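Local coordinates for protein transcription termination factor NusA (Planctomyces limnophilus, PDB 4MTN) that probably takes part in both termination and antitermination of transcription, binding directly to the RNA polymerase core enzyme and to nascent RNA, at residues A[5-13]-A[52-60]; A[25-36]-A[89-100]. All coordinates share one frame; numbering follows the deposited sequence.

Both contacts belong to the NusA N-terminal domain, and their segments alternate along the chain, with centres about 14 Å apart. Contact 1 is the smaller and more peripheral: it buries 302 Å², and four of its 11 touching residues are exposed. Contact 2, a helix pair, buries 585 Å², and none of its 14 touching residues is exposed. Their chemistry differs accordingly. In contact 1 aliphatic side chains meet turn carbonyls, whereas in contact 2 side chains interlock around a glycine. Helix 23-42 joins them. Val-30 CG1 packs on Ile-52 CD1 at 3.7 Å, and Glu-31 OE2 makes a probable hydrogen bond with Ile-52 N, alongside a salt bridge to Arg-54.

Contact 1 of 2, residues A[5-13]-A[52-60]; sequences GNEVLRIVD and IDRTSGQPM
Gly-5 and Gln-58 bring the backbones closest, CA to CA 4.2 Å, where the chain leading into helix 7-18 passes the end of the turn between strands 48-52 and 59-63. The side-chain contact comes from the first turn of that helix. Leu-9 lies over the turn backbone: CD1 is 3.2 Å from Ser-56 O, and CD2 is 3.7 Å from Gly-57 CA. With chi1 at -67°, CG stands beside the backbone N, which carries the branched end nearer the turn than CB's direction suggests. Gly-57 has a positive phi (99°), and its missing CB leaves the place that Leu-9 CG approaches. An alanine in place of Leu-9 is likely to open a gap over Gly-57 and deprive the turn of this apolar cover. Val-8 uses both methyls. CG1 meets Ile-52 CD1 tip to tip at 4.1 Å, while CG2 slides past Pro-59 CG at 3.9 Å, the two side chains running in opposite directions. The start of helix 7-18 thus packs on the turn of the hairpin formed by strands 48-52 and 59-63, and helix 23-42 backs both segments: Val-12 packs on its Val-26 and Phe-27, and Arg-54 makes a salt bridge to Glu-24.

Contact 2 of 2, residues A[25-36]-A[89-100]; sequences IVFEGVEQAILS and MIQKIREAERDT
Gly-29 and Ile-93 mark the centre of the crossing, where their CA atoms are 3.8 Å apart. The axes of helices 25-36 and 89-100 approach to 7.6 Å at 129° between their N-to-C directions, so the helices cross at a slant, nearer antiparallel than parallel. Ile-93 CG1 rests directly on Gly-29 CA, and a CB on Gly-29 would clash with that branch; the absent side chain is what admits the isoleucine. Beyond it, Ile-93 CD1 meets Val-26 CG1 at 3.9 Å.

On each side of this point a knob fills a hole. Ile-25 sits among Ile-93, Ala-96, Glu-97 and Thr-100. Its CG2, placed opposite the backbone N across the CA-CB bond, comes down 3.5 Å from Glu-97 N. In return, Lys-92 enters the hole of Gly-29, Gln-32, Ala-33 and Ser-36. Its chain bends at chi2 (-70°) and then extends, laying CD 3.7 Å from Gln-32 CB and CE 3.3 Å from Ser-36 OG. About one turn earlier on the same helix, Met-89, a selenomethionine, places SE 4.1 Å from Val-30 CG2, the two side chains lying side by side.

Bonds within each helix set the hydroxyls that line the two holes. Ser-36 OG donates to Gln-32 O at 3.0 Å, nearly in line with the carbonyl, and Thr-100 OG1 donates to Ala-96 O from the face opposite Thr-100 N. Farther out, Ile-11 of helix 7-18 packs on Met-89, and Ile-21 packs on Ile-93 and Glu-97. This is knobs-into-holes packing with a glycine at the crossing, and it packs helix 87-105, which leads on towards the S1 RNA-binding domain, against helix 23-42 within the N-terminal domain.

Contact 1 of 2, residues A[5-13]-A[52-60]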
# COMPACT_ATOMS: atom_id res chain seq x y z
N GLY A 5 41.02 21.63 19.94
CA GLY A 5 40.33 21.03 21.07
C GLY A 5 38.96 21.64 21.29
O GLY A 5 37.94 21.05 20.92
N ASN A 6 38.93 22.82 21.91
CA ASN A 6 37.67 23.51 22.18
C ASN A 6 37.21 24.30 20.96
O ASN A 6 36.12 24.88 20.97
CB ASN A 6 37.82 24.44 23.39
CG ASN A 6 38.75 25.61 23.11
OD1 ASN A 6 38.30 26.69 22.74
ND2 ASN A 6 40.04 25.39 23.30
N GLU A 7 38.04 24.33 19.93
CA GLU A 7 37.69 24.99 18.67
C GLU A 7 36.51 24.27 18.02
O GLU A 7 35.72 24.88 17.30
CB GLU A 7 38.89 25.01 17.73
CG GLU A 7 38.70 25.87 16.49
CD GLU A 7 39.85 25.75 15.51
OE1 GLU A 7 40.46 24.66 15.44
OE2 GLU A 7 40.14 26.74 14.80
N VAL A 8 36.40 22.97 18.28
CA VAL A 8 35.30 22.17 17.78
C VAL A 8 34.01 22.51 18.51
O VAL A 8 32.93 22.54 17.91
CB VAL A 8 35.59 20.66 17.92
CG1 VAL A 8 34.50 19.84 17.26
CG2 VAL A 8 36.95 20.33 17.32
N LEU A 9 34.12 22.76 19.81
CA LEU A 9 32.96 23.10 20.63
C LEU A 9 32.32 24.41 20.19
O LEU A 9 31.11 24.60 20.32
CB LEU A 9 33.36 23.19 22.11
CG LEU A 9 33.78 21.88 22.78
CD1 LEU A 9 33.93 22.09 24.28
CD2 LEU A 9 32.79 20.77 22.48
N ARG A 10 33.14 25.32 19.67
CA ARG A 10 32.65 26.60 19.17
C ARG A 10 31.78 26.39 17.94
O ARG A 10 30.80 27.11 17.72
CB ARG A 10 33.81 27.53 18.84
CG ARG A 10 34.83 27.68 19.96
CD ARG A 10 36.05 28.45 19.49
NE ARG A 10 37.10 28.50 20.51
CZ ARG A 10 37.21 29.46 21.42
NH1 ARG A 10 36.34 30.46 21.44
NH2 ARG A 10 38.19 29.42 22.31
N ILE A 11 32.15 25.40 17.13
CA ILE A 11 31.45 25.12 15.88
C ILE A 11 30.13 24.39 16.11
O ILE A 11 29.10 24.76 15.55
CB ILE A 11 32.32 24.28 14.93
CG1 ILE A 11 33.66 24.98 14.68
CG2 ILE A 11 31.60 24.04 13.61
CD1 ILE A 11 34.58 24.22 13.75
N VAL A 12 30.16 23.35 16.94
CA VAL A 12 28.98 22.53 17.18
C VAL A 12 27.87 23.31 17.87
O VAL A 12 26.69 23.01 17.71
CB VAL A 12 29.32 21.27 18.02
CG1 VAL A 12 30.30 20.38 17.27
CG2 VAL A 12 29.87 21.66 19.38
N ASP A 13 28.26 24.33 18.65
CA ASP A 13 27.29 25.19 19.30
C ASP A 13 26.75 26.24 18.33
O ASP A 13 25.58 26.62 18.39
CB ASP A 13 27.91 25.88 20.52
CG ASP A 13 26.91 26.74 21.28
OD1 ASP A 13 26.18 26.19 22.13
OD2 ASP A 13 26.86 27.96 21.02
N ILE A 52 35.05 12.29 18.40
CA ILE A 52 35.17 13.55 19.13
C ILE A 52 34.55 13.41 20.51
O ILE A 52 33.37 13.08 20.64
CB ILE A 52 34.48 14.70 18.37
CG1 ILE A 52 35.10 14.88 16.99
CG2 ILE A 52 34.58 15.99 19.18
CD1 ILE A 52 34.42 15.93 16.15
N ASP A 53 35.35 13.66 21.54
CA ASP A 53 34.86 13.64 22.91
C ASP A 53 33.79 14.70 23.07
O ASP A 53 34.00 15.86 22.73
CB ASP A 53 36.01 13.86 23.90
CG ASP A 53 35.65 13.44 25.32
OD1 ASP A 53 34.46 13.52 25.69
OD2 ASP A 53 36.56 13.02 26.06
N ARG A 54 32.63 14.31 23.58
CA ARG A 54 31.48 15.21 23.67
C ARG A 54 31.71 16.35 24.66
O ARG A 54 31.37 17.49 24.38
CB ARG A 54 30.23 14.42 24.04
CG ARG A 54 29.79 13.41 22.99
CD ARG A 54 29.57 14.08 21.64
NE ARG A 54 29.11 13.15 20.62
CZ ARG A 54 29.90 12.56 19.74
NH1 ARG A 54 31.21 12.81 19.74
NH2 ARG A 54 29.40 11.72 18.84
N THR A 55 32.29 16.03 25.81
CA THR A 55 32.53 17.03 26.84
C THR A 55 33.65 18.00 26.48
O THR A 55 33.46 19.22 26.47
CB THR A 55 32.86 16.38 28.19
OG1 THR A 55 34.00 15.53 28.05
CG2 THR A 55 31.68 15.56 28.69
N SER A 56 34.83 17.46 26.18
CA SER A 56 36.01 18.29 25.90
C SER A 56 36.04 18.83 24.47
O SER A 56 36.38 19.99 24.26
CB SER A 56 37.28 17.50 26.19
OG SER A 56 37.29 16.27 25.48
N GLY A 57 35.70 17.99 23.51
CA GLY A 57 35.67 18.41 22.12
C GLY A 57 36.91 18.03 21.32
O GLY A 57 37.02 18.36 20.14
N GLN A 58 37.85 17.35 21.97
CA GLN A 58 39.10 16.97 21.31
C GLN A 58 38.92 15.77 20.38
O GLN A 58 38.50 14.69 20.82
CB GLN A 58 40.18 16.68 22.36
CG GLN A 58 39.74 15.76 23.49
CD GLN A 58 40.80 15.61 24.56
OE1 GLN A 58 41.84 16.26 24.52
NE2 GLN A 58 40.53 14.75 25.54
N PRO A 59 39.21 15.96 19.09
CA PRO A 59 39.09 14.91 18.06
C PRO A 59 40.10 13.78 18.24
O PRO A 59 41.28 14.02 18.46
CB PRO A 59 39.37 15.67 16.75
CG PRO A 59 39.17 17.12 17.09
CD PRO A 59 39.61 17.25 18.51
N MSE A 60 39.61 12.54 18.14
CA MSE A 60 40.46 11.36 18.21
C MSE A 60 40.52 10.68 16.85
O MSE A 60 39.53 10.09 16.41
CB MSE A 60 39.94 10.39 19.28
CG MSE A 60 40.88 9.25 19.62
SE MSE A 60 42.22 9.76 20.94
CE MSE A 60 42.90 7.99 21.38

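Contact 2 of 2, residues A[25-36]-A[89-100]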
# COMPACT_ATOMS: atom_id res chain seq x y z
N ILE A 25 23.83 15.15 16.48
CA ILE A 25 23.82 15.06 15.03
C ILE A 25 24.98 15.87 14.45
O ILE A 25 25.65 15.44 13.51
CB ILE A 25 22.49 15.56 14.43
CG1 ILE A 25 21.34 14.67 14.89
CG2 ILE A 25 22.56 15.59 12.91
CD1 ILE A 25 20.00 15.03 14.27
N VAL A 26 25.22 17.04 15.03
CA VAL A 26 26.30 17.92 14.59
C VAL A 26 27.67 17.28 14.82
O VAL A 26 28.54 17.34 13.95
CB VAL A 26 26.25 19.28 15.31
CG1 VAL A 26 27.35 20.20 14.80
CG2 VAL A 26 24.88 19.92 15.12
N PHE A 27 27.85 16.67 15.99
CA PHE A 27 29.09 15.97 16.31
C PHE A 27 29.40 14.89 15.28
O PHE A 27 30.53 14.77 14.80
CB PHE A 27 29.03 15.35 17.70
CG PHE A 27 29.40 16.30 18.81
CD1 PHE A 27 30.72 16.65 19.02
CD2 PHE A 27 28.43 16.82 19.65
CE1 PHE A 27 31.07 17.52 20.04
CE2 PHE A 27 28.77 17.69 20.67
CZ PHE A 27 30.09 18.04 20.87
N GLU A 28 28.38 14.11 14.93
CA GLU A 28 28.52 13.06 13.92
C GLU A 28 28.89 13.66 12.57
O GLU A 28 29.68 13.08 11.82
CB GLU A 28 27.22 12.26 13.80
CG GLU A 28 26.95 11.34 14.98
CD GLU A 28 25.63 10.60 14.84
OE1 GLU A 28 24.66 11.20 14.33
OE2 GLU A 28 25.56 9.42 15.25
N GLY A 29 28.32 14.82 12.26
CA GLY A 29 28.61 15.51 11.01
C GLY A 29 30.05 16.00 10.95
O GLY A 29 30.72 15.82 9.93
N VAL A 30 30.51 16.61 12.03
CA VAL A 30 31.87 17.12 12.11
C VAL A 30 32.88 15.97 12.04
O VAL A 30 33.93 16.10 11.41
CB VAL A 30 32.10 17.92 13.41
CG1 VAL A 30 33.55 18.38 13.51
CG2 VAL A 30 31.16 19.12 13.46
N GLU A 31 32.54 14.85 12.67
CA GLU A 31 33.39 13.66 12.63
C GLU A 31 33.57 13.18 11.19
O GLU A 31 34.68 12.88 10.77
CB GLU A 31 32.79 12.54 13.48
CG GLU A 31 32.97 12.73 14.98
CD GLU A 31 32.35 11.61 15.79
OE1 GLU A 31 31.67 10.75 15.20
OE2 GLU A 31 32.55 11.59 17.03
N GLN A 32 32.47 13.12 10.45
CA GLN A 32 32.50 12.68 9.06
C GLN A 32 33.27 13.65 8.18
O GLN A 32 33.83 13.27 7.15
CB GLN A 32 31.08 12.48 8.52
CG GLN A 32 30.33 11.34 9.18
CD GLN A 32 31.02 10.00 9.00
OE1 GLN A 32 31.61 9.73 7.96
NE2 GLN A 32 30.97 9.17 10.03
N ALA A 33 33.30 14.92 8.59
CA ALA A 33 34.06 15.94 7.87
C ALA A 33 35.55 15.76 8.12
O ALA A 33 36.36 15.88 7.20
CB ALA A 33 33.61 17.33 8.28
N ILE A 34 35.90 15.47 9.36
CA ILE A 34 37.29 15.19 9.73
C ILE A 34 37.75 13.89 9.08
O ILE A 34 38.87 13.79 8.58
CB ILE A 34 37.46 15.09 11.26
CG1 ILE A 34 37.17 16.44 11.92
CG2 ILE A 34 38.86 14.61 11.62
CD1 ILE A 34 37.29 16.42 13.43
N LEU A 35 36.86 12.90 9.07
CA LEU A 35 37.14 11.60 8.47
C LEU A 35 37.44 11.72 6.98
O LEU A 35 38.40 11.12 6.49
CB LEU A 35 35.97 10.64 8.70
CG LEU A 35 36.11 9.22 8.17
CD1 LEU A 35 37.43 8.61 8.61
CD2 LEU A 35 34.95 8.37 8.65
N SER A 36 36.62 12.49 6.28
CA SER A 36 36.82 12.71 4.85
C SER A 36 38.13 13.45 4.59
O SER A 36 38.83 13.18 3.61
CB SER A 36 35.65 13.49 4.25
OG SER A 36 34.46 12.73 4.28
N MSE A 89 31.14 20.89 5.30
CA MSE A 89 30.92 20.29 6.60
C MSE A 89 29.43 20.20 6.91
O MSE A 89 28.95 19.21 7.47
CB MSE A 89 31.64 21.09 7.69
CG MSE A 89 31.36 20.61 9.10
SE MSE A 89 32.28 21.70 10.43
CE MSE A 89 31.57 23.44 9.93
N ILE A 90 28.69 21.24 6.54
CA ILE A 90 27.25 21.28 6.74
C ILE A 90 26.56 20.20 5.91
O ILE A 90 25.54 19.65 6.31
CB ILE A 90 26.66 22.66 6.38
CG1 ILE A 90 27.50 23.78 7.01
CG2 ILE A 90 25.21 22.77 6.82
CD1 ILE A 90 27.52 23.75 8.52
N GLN A 91 27.14 19.91 4.75
CA GLN A 91 26.64 18.84 3.89
C GLN A 91 26.77 17.49 4.59
O GLN A 91 25.94 16.60 4.40
CB GLN A 91 27.38 18.83 2.55
CG GLN A 91 26.86 17.79 1.56
CD GLN A 91 27.52 17.90 0.20
OE1 GLN A 91 28.25 18.85 -0.07
NE2 GLN A 91 27.26 16.92 -0.66
N LYS A 92 27.81 17.35 5.39
CA LYS A 92 28.01 16.14 6.19
C LYS A 92 27.05 16.12 7.38
O LYS A 92 26.56 15.06 7.77
CB LYS A 92 29.46 16.05 6.68
CG LYS A 92 30.44 15.57 5.63
CD LYS A 92 30.23 14.10 5.30
CE LYS A 92 31.29 13.58 4.34
NZ LYS A 92 31.14 12.12 4.08
N ILE A 93 26.80 17.29 7.95
CA ILE A 93 25.89 17.41 9.09
C ILE A 93 24.45 17.14 8.66
O ILE A 93 23.71 16.43 9.34
CB ILE A 93 25.97 18.81 9.74
CG1 ILE A 93 27.38 19.06 10.28
CG2 ILE A 93 24.95 18.94 10.86
CD1 ILE A 93 27.55 20.40 10.96
N ARG A 94 24.05 17.71 7.52
CA ARG A 94 22.73 17.48 6.96
C ARG A 94 22.58 16.02 6.54
O ARG A 94 21.49 15.45 6.60
CB ARG A 94 22.47 18.40 5.76
CG ARG A 94 22.29 19.86 6.13
CD ARG A 94 21.07 20.06 7.02
NE ARG A 94 20.87 21.46 7.38
CZ ARG A 94 19.92 21.89 8.20
NH1 ARG A 94 19.08 21.04 8.75
NH2 ARG A 94 19.81 23.19 8.46
N GLU A 95 23.69 15.41 6.12
CA GLU A 95 23.70 14.01 5.75
C GLU A 95 23.50 13.14 6.99
O GLU A 95 22.85 12.09 6.92
CB GLU A 95 25.02 13.65 5.06
CG GLU A 95 25.01 12.33 4.32
CD GLU A 95 26.17 12.20 3.35
OE1 GLU A 95 26.97 13.15 3.25
OE2 GLU A 95 26.28 11.15 2.69
N ALA A 96 24.05 13.59 8.11
CA ALA A 96 23.88 12.89 9.38
C ALA A 96 22.44 13.03 9.88
O ALA A 96 21.86 12.07 10.40
CB ALA A 96 24.85 13.43 10.42
N GLU A 97 21.88 14.22 9.72
CA GLU A 97 20.50 14.49 10.11
C GLU A 97 19.54 13.63 9.31
O GLU A 97 18.58 13.07 9.86
CB GLU A 97 20.17 15.97 9.92
CG GLU A 97 18.76 16.35 10.33
CD GLU A 97 18.38 17.76 9.91
OE1 GLU A 97 18.99 18.28 8.95
OE2 GLU A 97 17.48 18.35 10.54
N ARG A 98 19.80 13.52 8.01
CA ARG A 98 18.97 12.70 7.13
C ARG A 98 19.04 11.23 7.52
O ARG A 98 18.02 10.53 7.51
CB ARG A 98 19.40 12.90 5.67
CG ARG A 98 18.87 11.87 4.69
CD ARG A 98 19.95 10.88 4.29
NE ARG A 98 20.88 11.46 3.32
CZ ARG A 98 21.98 10.86 2.89
NH1 ARG A 98 22.30 9.65 3.34
NH2 ARG A 98 22.76 11.46 2.01
N ASP A 99 20.23 10.76 7.87
CA ASP A 99 20.43 9.38 8.30
C ASP A 99 19.68 9.09 9.60
O ASP A 99 19.12 8.01 9.78
CB ASP A 99 21.92 9.08 8.48
CG ASP A 99 22.64 8.90 7.16
OD1 ASP A 99 22.03 9.17 6.10
OD2 ASP A 99 23.82 8.49 7.18
N THR A 100 19.66 10.07 10.50
CA THR A 100 18.98 9.92 11.78
C THR A 100 17.46 9.91 11.61
O THR A 100 16.77 9.04 12.15
CB THR A 100 19.37 11.05 12.76
OG1 THR A 100 20.78 11.03 12.97
CG2 THR A 100 18.66 10.87 14.09